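Local coordinates for protein putative citrate lyase (PDB 3QQW) that is a putative magnesium-dependent lyase of the HpcH/HpaI aldolase/citrate lyase family, probably acting on citramalyl-CoA or a related substrate, at residues K33-A38 with V51-E56; D100-V105 with I130-D135; G197-A202 with N245-L250. All coordinates share one frame; numbering follows the deposited sequence. Where two conformers were deposited one is given.

Contact 1 (K33-A38 with V51-E56); sequences KLIGKA and VTCDCE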
loop_
_atom_site.group_PDB
_atom_site.type_symbol
_atom_site.label_atom_id
_atom_site.label_comp_id
_atom_site.label_asym_id
_atom_site.label_seq_id
_atom_site.Cartn_x
_atom_site.Cartn_y
_atom_site.Cartn_z
ATOM N N LYS C 33 -10.982 28.650 29.443
ATOM C CA LYS C 33 -9.903 29.644 29.413
ATOM C C LYS C 33 -9.103 29.525 28.104
ATOM O O LYS C 33 -8.978 30.510 27.365
ATOM C CB LYS C 33 -8.973 29.465 30.636
ATOM N N LEU C 34 -8.594 28.307 27.807
ATOM C CA LEU C 34 -7.799 28.062 26.614
ATOM C C LEU C 34 -8.611 28.174 25.319
ATOM O O LEU C 34 -8.042 28.609 24.320
ATOM C CB LEU C 34 -7.072 26.720 26.691
ATOM C CG LEU C 34 -5.995 26.630 27.770
ATOM C CD1 LEU C 34 -5.539 25.204 27.929
ATOM C CD2 LEU C 34 -4.808 27.529 27.468
ATOM N N ILE C 35 -9.927 27.823 25.338
ATOM C CA ILE C 35 -10.809 27.971 24.182
ATOM C C ILE C 35 -10.947 29.488 23.889
ATOM O O ILE C 35 -10.743 29.913 22.747
ATOM C CB ILE C 35 -12.170 27.252 24.384
ATOM C CG1 ILE C 35 -12.014 25.701 24.262
ATOM C CG2 ILE C 35 -13.233 27.769 23.408
ATOM C CD1 ILE C 35 -13.131 24.843 25.046
ATOM N N GLY C 36 -11.236 30.271 24.944
ATOM C CA GLY C 36 -11.336 31.719 24.891
ATOM C C GLY C 36 -10.102 32.325 24.263
ATOM O O GLY C 36 -10.203 32.949 23.211
ATOM N N LYS C 37 -8.921 32.027 24.829
ATOM C CA LYS C 37 -7.604 32.506 24.375
ATOM C C LYS C 37 -7.331 32.161 22.889
ATOM O O LYS C 37 -6.856 33.022 22.143
ATOM C CB LYS C 37 -6.494 31.925 25.251
ATOM C CG LYS C 37 -6.321 32.639 26.594
ATOM C CD LYS C 37 -5.127 32.032 27.322
ATOM C CE LYS C 37 -4.873 32.580 28.698
ATOM N NZ LYS C 37 -3.935 31.701 29.457
ATOM N N ALA C 38 -7.689 30.925 22.454
ATOM C CA ALA C 38 -7.530 30.445 21.082
ATOM C C ALA C 38 -8.447 31.234 20.138
ATOM O O ALA C 38 -8.007 31.646 19.057
ATOM C CB ALA C 38 -7.828 28.966 21.009
ATOM N N VAL C 51 -10.156 26.242 15.562
ATOM C CA VAL C 51 -10.061 25.861 16.967
ATOM C C VAL C 51 -10.934 24.638 17.184
ATOM O O VAL C 51 -12.108 24.650 16.837
ATOM C CB VAL C 51 -10.451 27.028 17.898
ATOM C CG1 VAL C 51 -10.467 26.595 19.357
ATOM C CG2 VAL C 51 -9.514 28.206 17.706
ATOM N N THR C 52 -10.376 23.584 17.758
ATOM C CA THR C 52 -11.170 22.431 18.139
ATOM C C THR C 52 -11.326 22.443 19.645
ATOM O O THR C 52 -10.341 22.381 20.380
ATOM C CB THR C 52 -10.605 21.084 17.619
ATOM O OG1 THR C 52 -10.406 21.182 16.218
ATOM C CG2 THR C 52 -11.549 19.927 17.889
ATOM N N CYS C 53 -12.567 22.565 20.094
ATOM C CA CYS C 53 -12.920 22.489 21.511
ATOM C C CYS C 53 -12.973 21.039 21.833
ATOM O O CYS C 53 -13.787 20.288 21.283
ATOM C CB CYS C 53 -14.240 23.192 21.795
ATOM S SG CYS C 53 -14.306 24.878 21.170
ATOM N N ASP C 54 -11.976 20.607 22.562
ATOM C CA ASP C 54 -11.803 19.211 22.855
ATOM C C ASP C 54 -12.729 18.732 23.980
ATOM O O ASP C 54 -12.595 19.206 25.080
ATOM C CB ASP C 54 -10.339 18.957 23.197
ATOM C CG ASP C 54 -9.922 17.521 22.963
ATOM O OD1 ASP C 54 -10.819 16.664 22.745
ATOM O OD2 ASP C 54 -8.709 17.247 23.004
ATOM N N CYS C 55 -13.667 17.811 23.696
ATOM C CA CYS C 55 -14.549 17.194 24.705
ATOM C C CYS C 55 -13.892 15.930 25.133
ATOM O O CYS C 55 -13.625 15.770 26.326
ATOM C CB CYS C 55 -15.962 16.935 24.180
ATOM S SG CYS C 55 -16.987 18.418 24.054
ATOM N N GLU C 56 -13.533 15.087 24.122
ATOM C CA GLU C 56 -12.850 13.796 24.196
ATOM C C GLU C 56 -11.767 13.768 25.274
ATOM O O GLU C 56 -11.844 12.921 26.174
ATOM C CB GLU C 56 -12.236 13.426 22.835
ATOM C CG GLU C 56 -12.198 11.931 22.600
ATOM C CD GLU C 56 -10.853 11.316 22.270
ATOM O OE1 GLU C 56 -10.070 11.929 21.505
ATOM O OE2 GLU C 56 -10.615 10.174 22.726
#

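Contact 2 (D100-V105 with I130-D135); sequences DVDIIV and IRYIGD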
loop_
_atom_site.group_PDB
_atom_site.type_symbol
_atom_site.label_atom_id
_atom_site.label_comp_id
_atom_site.label_asym_id
_atom_site.label_seq_id
_atom_site.Cartn_x
_atom_site.Cartn_y
_atom_site.Cartn_z
ATOM N N ASP C 100 -22.952 14.548 23.565
ATOM C CA ASP C 100 -22.052 15.614 23.091
ATOM C C ASP C 100 -22.629 16.260 21.853
ATOM O O ASP C 100 -22.645 17.469 21.754
ATOM C CB ASP C 100 -20.646 15.080 22.750
ATOM C CG ASP C 100 -19.791 14.527 23.877
ATOM O OD1 ASP C 100 -20.028 14.903 25.053
ATOM O OD2 ASP C 100 -18.851 13.755 23.578
ATOM N N VAL C 101 -23.125 15.442 20.913
ATOM C CA VAL C 101 -23.722 15.896 19.647
ATOM C C VAL C 101 -24.987 16.695 19.968
ATOM O O VAL C 101 -25.094 17.841 19.522
ATOM C CB VAL C 101 -23.977 14.724 18.665
ATOM C CG1 VAL C 101 -24.806 15.178 17.469
ATOM C CG2 VAL C 101 -22.656 14.114 18.197
ATOM N N ASP C 102 -25.902 16.130 20.788
ATOM C CA ASP C 102 -27.131 16.831 21.186
ATOM C C ASP C 102 -26.833 18.217 21.758
ATOM O O ASP C 102 -27.337 19.213 21.249
ATOM C CB ASP C 102 -27.910 16.026 22.232
ATOM C CG ASP C 102 -28.378 14.664 21.797
ATOM O OD1 ASP C 102 -28.370 14.397 20.569
ATOM O OD2 ASP C 102 -28.734 13.848 22.688
ATOM N N ILE C 103 -25.965 18.285 22.774
ATOM C CA ILE C 103 -25.631 19.533 23.466
ATOM C C ILE C 103 -24.928 20.540 22.548
ATOM O O ILE C 103 -25.330 21.702 22.514
ATOM C CB ILE C 103 -24.789 19.258 24.755
ATOM C CG1 ILE C 103 -25.609 18.442 25.797
ATOM C CG2 ILE C 103 -24.289 20.563 25.360
ATOM C CD1 ILE C 103 -24.743 17.838 26.908
ATOM N N ILE C 104 -23.879 20.100 21.829
ATOM C CA ILE C 104 -23.095 21.001 20.992
ATOM C C ILE C 104 -23.880 21.459 19.743
ATOM O O ILE C 104 -23.918 22.650 19.482
ATOM C CB ILE C 104 -21.698 20.418 20.657
ATOM C CG1 ILE C 104 -20.898 20.227 21.968
ATOM C CG2 ILE C 104 -20.925 21.342 19.682
ATOM C CD1 ILE C 104 -19.709 19.276 21.880
ATOM N N VAL C 105 -24.534 20.565 19.022
ATOM C CA VAL C 105 -25.250 20.978 17.820
ATOM C C VAL C 105 -26.418 21.901 18.185
ATOM O O VAL C 105 -26.514 22.986 17.601
ATOM C CB VAL C 105 -25.681 19.791 16.915
ATOM C CG1 VAL C 105 -26.559 20.283 15.761
ATOM C CG2 VAL C 105 -24.454 19.046 16.364
ATOM N N ILE C 130 -22.221 10.088 11.722
ATOM C CA ILE C 130 -22.529 11.110 10.709
ATOM C C ILE C 130 -24.055 11.259 10.533
ATOM O O ILE C 130 -24.575 12.391 10.487
ATOM C CB ILE C 130 -21.812 10.803 9.370
ATOM C CG1 ILE C 130 -20.330 11.108 9.489
ATOM C CG2 ILE C 130 -22.448 11.561 8.190
ATOM C CD1 ILE C 130 -19.551 10.447 8.395
ATOM N N ARG C 131 -24.750 10.110 10.465
ATOM C CA ARG C 131 -26.198 10.021 10.342
ATOM C C ARG C 131 -26.857 10.697 11.566
ATOM O O ARG C 131 -27.840 11.418 11.419
ATOM C CB ARG C 131 -26.579 8.534 10.224
ATOM C CG ARG C 131 -28.041 8.205 9.967
ATOM C CD ARG C 131 -28.176 6.751 9.518
ATOM N NE ARG C 131 -27.922 5.773 10.590
ATOM C CZ ARG C 131 -26.925 4.889 10.604
ATOM N NH1 ARG C 131 -26.064 4.828 9.598
ATOM N NH2 ARG C 131 -26.786 4.057 11.622
ATOM N N TYR C 132 -26.302 10.443 12.778
ATOM C CA TYR C 132 -26.840 10.996 14.013
ATOM C C TYR C 132 -26.651 12.518 14.050
ATOM O O TYR C 132 -27.598 13.218 14.375
ATOM C CB TYR C 132 -26.226 10.317 15.257
ATOM C CG TYR C 132 -26.929 10.738 16.532
ATOM C CD1 TYR C 132 -28.173 10.214 16.867
ATOM C CD2 TYR C 132 -26.389 11.726 17.358
ATOM C CE1 TYR C 132 -28.857 10.649 17.998
ATOM C CE2 TYR C 132 -27.056 12.154 18.501
ATOM C CZ TYR C 132 -28.294 11.622 18.811
ATOM O OH TYR C 132 -28.949 12.054 19.932
ATOM N N ILE C 133 -25.458 13.017 13.685
ATOM C CA ILE C 133 -25.122 14.454 13.596
ATOM C C ILE C 133 -26.098 15.124 12.615
ATOM O O ILE C 133 -26.654 16.151 12.964
ATOM C CB ILE C 133 -23.632 14.688 13.199
ATOM C CG1 ILE C 133 -22.659 14.157 14.287
ATOM C CG2 ILE C 133 -23.331 16.155 12.903
ATOM C CD1 ILE C 133 -21.201 13.982 13.804
ATOM N N GLY C 134 -26.363 14.482 11.462
ATOM C CA GLY C 134 -27.297 14.944 10.444
ATOM C C GLY C 134 -28.699 15.125 10.984
ATOM O O GLY C 134 -29.330 16.168 10.744
ATOM N N ASP C 135 -29.188 14.122 11.755
ATOM C CA ASP C 135 -30.517 14.157 12.362
ATOM C C ASP C 135 -30.646 15.322 13.337
ATOM O O ASP C 135 -31.619 16.084 13.277
ATOM C CB ASP C 135 -30.823 12.836 13.086
ATOM C CG ASP C 135 -31.024 11.626 12.209
ATOM O OD1 ASP C 135 -31.292 11.809 10.998
ATOM O OD2 ASP C 135 -30.939 10.492 12.741
#

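Contact 3 (G197-A202 with N245-L250); sequences GQFEHA and NEFGFL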
loop_
_atom_site.group_PDB
_atom_site.type_symbol
_atom_site.label_atom_id
_atom_site.label_comp_id
_atom_site.label_asym_id
_atom_site.label_seq_id
_atom_site.Cartn_x
_atom_site.Cartn_y
_atom_site.Cartn_z
ATOM N N GLY C 197 11.181 8.878 12.714
ATOM C CA GLY C 197 10.502 7.579 12.682
ATOM C C GLY C 197 9.051 7.575 12.239
ATOM O O GLY C 197 8.612 6.650 11.545
ATOM N N GLN C 198 8.290 8.601 12.620
ATOM C CA GLN C 198 6.868 8.718 12.269
ATOM C C GLN C 198 6.667 8.976 10.772
ATOM O O GLN C 198 5.536 8.859 10.275
ATOM C CB GLN C 198 6.193 9.809 13.098
ATOM C CG GLN C 198 6.830 11.196 12.984
ATOM C CD GLN C 198 5.759 12.259 13.093
ATOM O OE1 GLN C 198 4.564 12.034 12.823
ATOM N NE2 GLN C 198 6.152 13.430 13.513
ATOM N N PHE C 199 7.774 9.277 10.055
ATOM C CA PHE C 199 7.772 9.520 8.617
ATOM C C PHE C 199 8.512 8.419 7.865
ATOM O O PHE C 199 8.608 8.490 6.632
ATOM C CB PHE C 199 8.437 10.871 8.328
ATOM C CG PHE C 199 7.703 12.079 8.857
ATOM C CD1 PHE C 199 6.440 12.419 8.368
ATOM C CD2 PHE C 199 8.310 12.937 9.770
ATOM C CE1 PHE C 199 5.774 13.560 8.846
ATOM C CE2 PHE C 199 7.647 14.082 10.224
ATOM C CZ PHE C 199 6.386 14.380 9.777
ATOM N N GLU C 200 9.051 7.413 8.596
ATOM C CA GLU C 200 9.926 6.385 8.029
ATOM C C GLU C 200 9.575 4.932 8.393
ATOM O O GLU C 200 9.878 4.043 7.590
ATOM C CB GLU C 200 11.379 6.663 8.419
ATOM C CG GLU C 200 11.928 7.890 7.701
ATOM C CD GLU C 200 13.161 8.544 8.293
ATOM O OE1 GLU C 200 13.834 7.918 9.146
ATOM O OE2 GLU C 200 13.470 9.682 7.877
ATOM N N HIS C 201 8.961 4.675 9.564
ATOM C CA HIS C 201 8.553 3.315 9.947
ATOM C C HIS C 201 7.545 2.815 8.904
ATOM O O HIS C 201 6.576 3.518 8.600
ATOM C CB HIS C 201 7.966 3.288 11.371
ATOM C CG HIS C 201 7.681 1.912 11.889
ATOM N ND1 HIS C 201 6.555 1.191 11.490
ATOM C CD2 HIS C 201 8.391 1.161 12.759
ATOM C CE1 HIS C 201 6.624 0.031 12.126
ATOM N NE2 HIS C 201 7.710 -0.037 12.899
ATOM N N ALA C 202 7.810 1.638 8.331
ATOM C CA ALA C 202 7.026 1.029 7.258
ATOM C C ALA C 202 5.519 1.030 7.524
ATOM O O ALA C 202 4.758 1.334 6.606
ATOM C CB ALA C 202 7.511 -0.387 7.016
ATOM N N ASN C 245 5.216 17.919 2.043
ATOM C CA ASN C 245 5.960 17.617 0.831
ATOM C C ASN C 245 6.300 16.149 0.562
ATOM O O ASN C 245 6.588 15.830 -0.594
ATOM C CB ASN C 245 7.227 18.436 0.807
ATOM C CG ASN C 245 6.943 19.923 0.844
ATOM O OD1 ASN C 245 7.555 20.652 1.621
ATOM N ND2 ASN C 245 5.965 20.403 0.059
ATOM N N GLU C 246 6.275 15.268 1.571
ATOM C CA GLU C 246 6.590 13.852 1.337
ATOM C C GLU C 246 5.342 12.966 1.370
ATOM O O GLU C 246 5.356 11.879 0.781
ATOM C CB GLU C 246 7.597 13.327 2.373
ATOM C CG GLU C 246 8.960 13.995 2.357
ATOM C CD GLU C 246 9.889 13.532 3.465
ATOM O OE1 GLU C 246 9.948 12.307 3.741
ATOM O OE2 GLU C 246 10.575 14.403 4.048
ATOM N N PHE C 247 4.275 13.410 2.059
ATOM C CA PHE C 247 3.078 12.599 2.203
ATOM C C PHE C 247 1.796 13.218 1.604
ATOM O O PHE C 247 0.882 12.465 1.311
ATOM C CB PHE C 247 2.853 12.263 3.686
ATOM C CG PHE C 247 3.846 11.244 4.208
ATOM C CD1 PHE C 247 5.097 11.638 4.661
ATOM C CD2 PHE C 247 3.534 9.887 4.221
ATOM C CE1 PHE C 247 6.020 10.693 5.103
ATOM C CE2 PHE C 247 4.453 8.946 4.684
ATOM C CZ PHE C 247 5.688 9.352 5.120
ATOM N N GLY C 248 1.744 14.536 1.405
ATOM C CA GLY C 248 0.571 15.183 0.826
ATOM C C GLY C 248 -0.487 15.660 1.810
ATOM O O GLY C 248 -1.651 15.831 1.430
ATOM N N PHE C 249 -0.084 15.885 3.090
ATOM C CA PHE C 249 -0.970 16.443 4.113
ATOM C C PHE C 249 -1.135 17.921 3.821
ATOM O O PHE C 249 -0.196 18.547 3.322
ATOM C CB PHE C 249 -0.418 16.211 5.521
ATOM C CG PHE C 249 -0.516 14.778 5.981
ATOM C CD1 PHE C 249 -1.648 14.322 6.640
ATOM C CD2 PHE C 249 0.538 13.900 5.802
ATOM C CE1 PHE C 249 -1.716 13.012 7.133
ATOM C CE2 PHE C 249 0.461 12.585 6.276
ATOM C CZ PHE C 249 -0.664 12.148 6.936
ATOM N N LEU C 250 -2.343 18.472 4.072
ATOM C CA LEU C 250 -2.672 19.855 3.747
ATOM C C LEU C 250 -3.112 20.628 4.976
ATOM O O LEU C 250 -3.520 21.805 4.904
ATOM C CB LEU C 250 -3.804 19.810 2.702
ATOM C CG LEU C 250 -3.428 19.293 1.312
ATOM C CD1 LEU C 250 -4.647 19.190 0.437
ATOM C CD2 LEU C 250 -2.393 20.194 0.664
#

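Contact 1 (K33-A38 with V51-E56)
Apolar packing joins Ile35 and Ala38 of helix 32-45 to Val51 and Cys53 of strand 49-54, in the buried layer between an outer helix and the barrel wall. The partners lie three residues apart on the helix and two on the strand, and the backbones pair accordingly, Ile35 beside Cys53 and Ala38 beside Val51. Both branches of Ile35 close around the cysteine. Ile35 CG2 lies 3.8 Å from Cys53 SG, and Ile35 CD1, at the end of the other branch, is 3.8 Å from Cys53 CB. With CG1 beside the backbone N (chi1 -74°), this longer branch reaches toward the strand. Further along, Ala38 CB faces the forked end of Val51, 3.8 Å from Val51 CG2 and 3.9 Å from Val51 CG1. Ile35 and Cys53 also meet side chains of helix 64-76, among them Met70 and Val71, so helix 64-76 also borders this apolar layer. Thr52 points away from the helix, and Asp54 forms a salt bridge with Arg88, a predicted substrate-binding residue. Helix 32-45 connects strands 25-29 and 49-54, which are parallel neighbours: this is the beta-alpha-beta unit of a TIM barrel.

Contact 2 (D100-V105 with I130-D135)
The segments of helices 97-107 and 123-139 run in broadly the same direction, their axes inclined at 36° and 9.9 Å apart at closest approach, with Val101 and Ile133 nearest in the backbone. They are consecutive outer helices of the TIM barrel, separated in sequence by strand 115-117. Val101 is central to the apolar part. Its CG2 meets Ile133 CG1 at 3.9 Å, the two side chains crossing at about a right angle, while Val101 CG1 approaches Tyr132 CD2 to 3.8 Å from a direction oblique to the ring. Of these two neighbours Val101 CG2 meets only the isoleucine, whereas Val101 CG1 touches the tyrosine ring and also lies near Ile133 CG1. Beneath this pair, Ile115 on the intervening strand touches Ile133 and Val105, and Val136 further along helix 123-139 packs on Val101, Asp102 and Val105.

Tyr132 gives the contact its polar outer side. Its ring stands anti to the backbone N (chi1 -171°) and extends across to helix 97-107, passing Val101 in the opposite direction. Arg98 makes a cation-pi contact with the ring, and Trp97 meets it with the two ring planes nearly perpendicular; both precede the segment on helix 97-107. A carboxylate at the far end of the tyrosine and a guanidinium near its ring would be expected to polarise it. The hydroxyl donates to Asp102, whose carboxylate plane is turned 45° from that of the ring. In this very short hydrogen bond Tyr132 OH lies 2.5 Å from Asp102 OD1, which sits at the ring's edge, near its plane.

Contact 3 (G197-A202 with N245-L250)
Phe199, in the short 3-10 turn 197-199, lies across from Phe247 near the end of helix 233-247, their CA atoms 8.5 Å apart. The contact rests on these two phenylalanines. Their rings meet obliquely, with centroids 6.0 Å apart and planes at 38°, and the nearest side-chain atoms are Phe199 CD1 and Phe247 CE1, separated by 3.7 Å. Phe247 CE1 approaches Phe199 at the ring's edge, near its plane. The tip of Phe247 also reaches the backbone, its CZ lying 3.4 Å from Phe199 O, and that oxygen is in the plane of the Phe247 ring, at its edge. Within the turn, Gly197 O accepts bonds from both Glu200 N and His201 N. This loop leads into helix 202-217 of the TIM barrel, and His201 is the N-cap of that helix, with ND1 bonded to Leu203 N. Lys208 of the same helix touches both phenylalanines, and the His224 ring meets that of Phe199 with the two planes almost parallel. Arg242 links the two segments through salt bridges to Glu200 and Glu246. The contact also borders a subunit interface: Phe247 packs on Ala202 of the second subunit, while Ala202 meets Phe247 of the third.

In the fold
From the N terminus, contact 1 closes the shortest loop, tying helix 32-45 to the strand that follows it. Contact 2 opens only after contact 1 has closed and spans strand 115-117 between two outer helices. Contact 3 comes last and makes the longest closure, around helix 202-217 and strand 221-224, joining the loop before helix 202-217 to the C-terminal part of helix 233-247. The three follow in series, neither nested nor crossed. Contacts 1 and 2 touch where Cys55 SG packs against Ile104 CD1 at 3.6 Å. Contact 3 lies across the chain's centre from contact 2, their centres about 33 Å apart, and alone among the three meets neighbouring subunits.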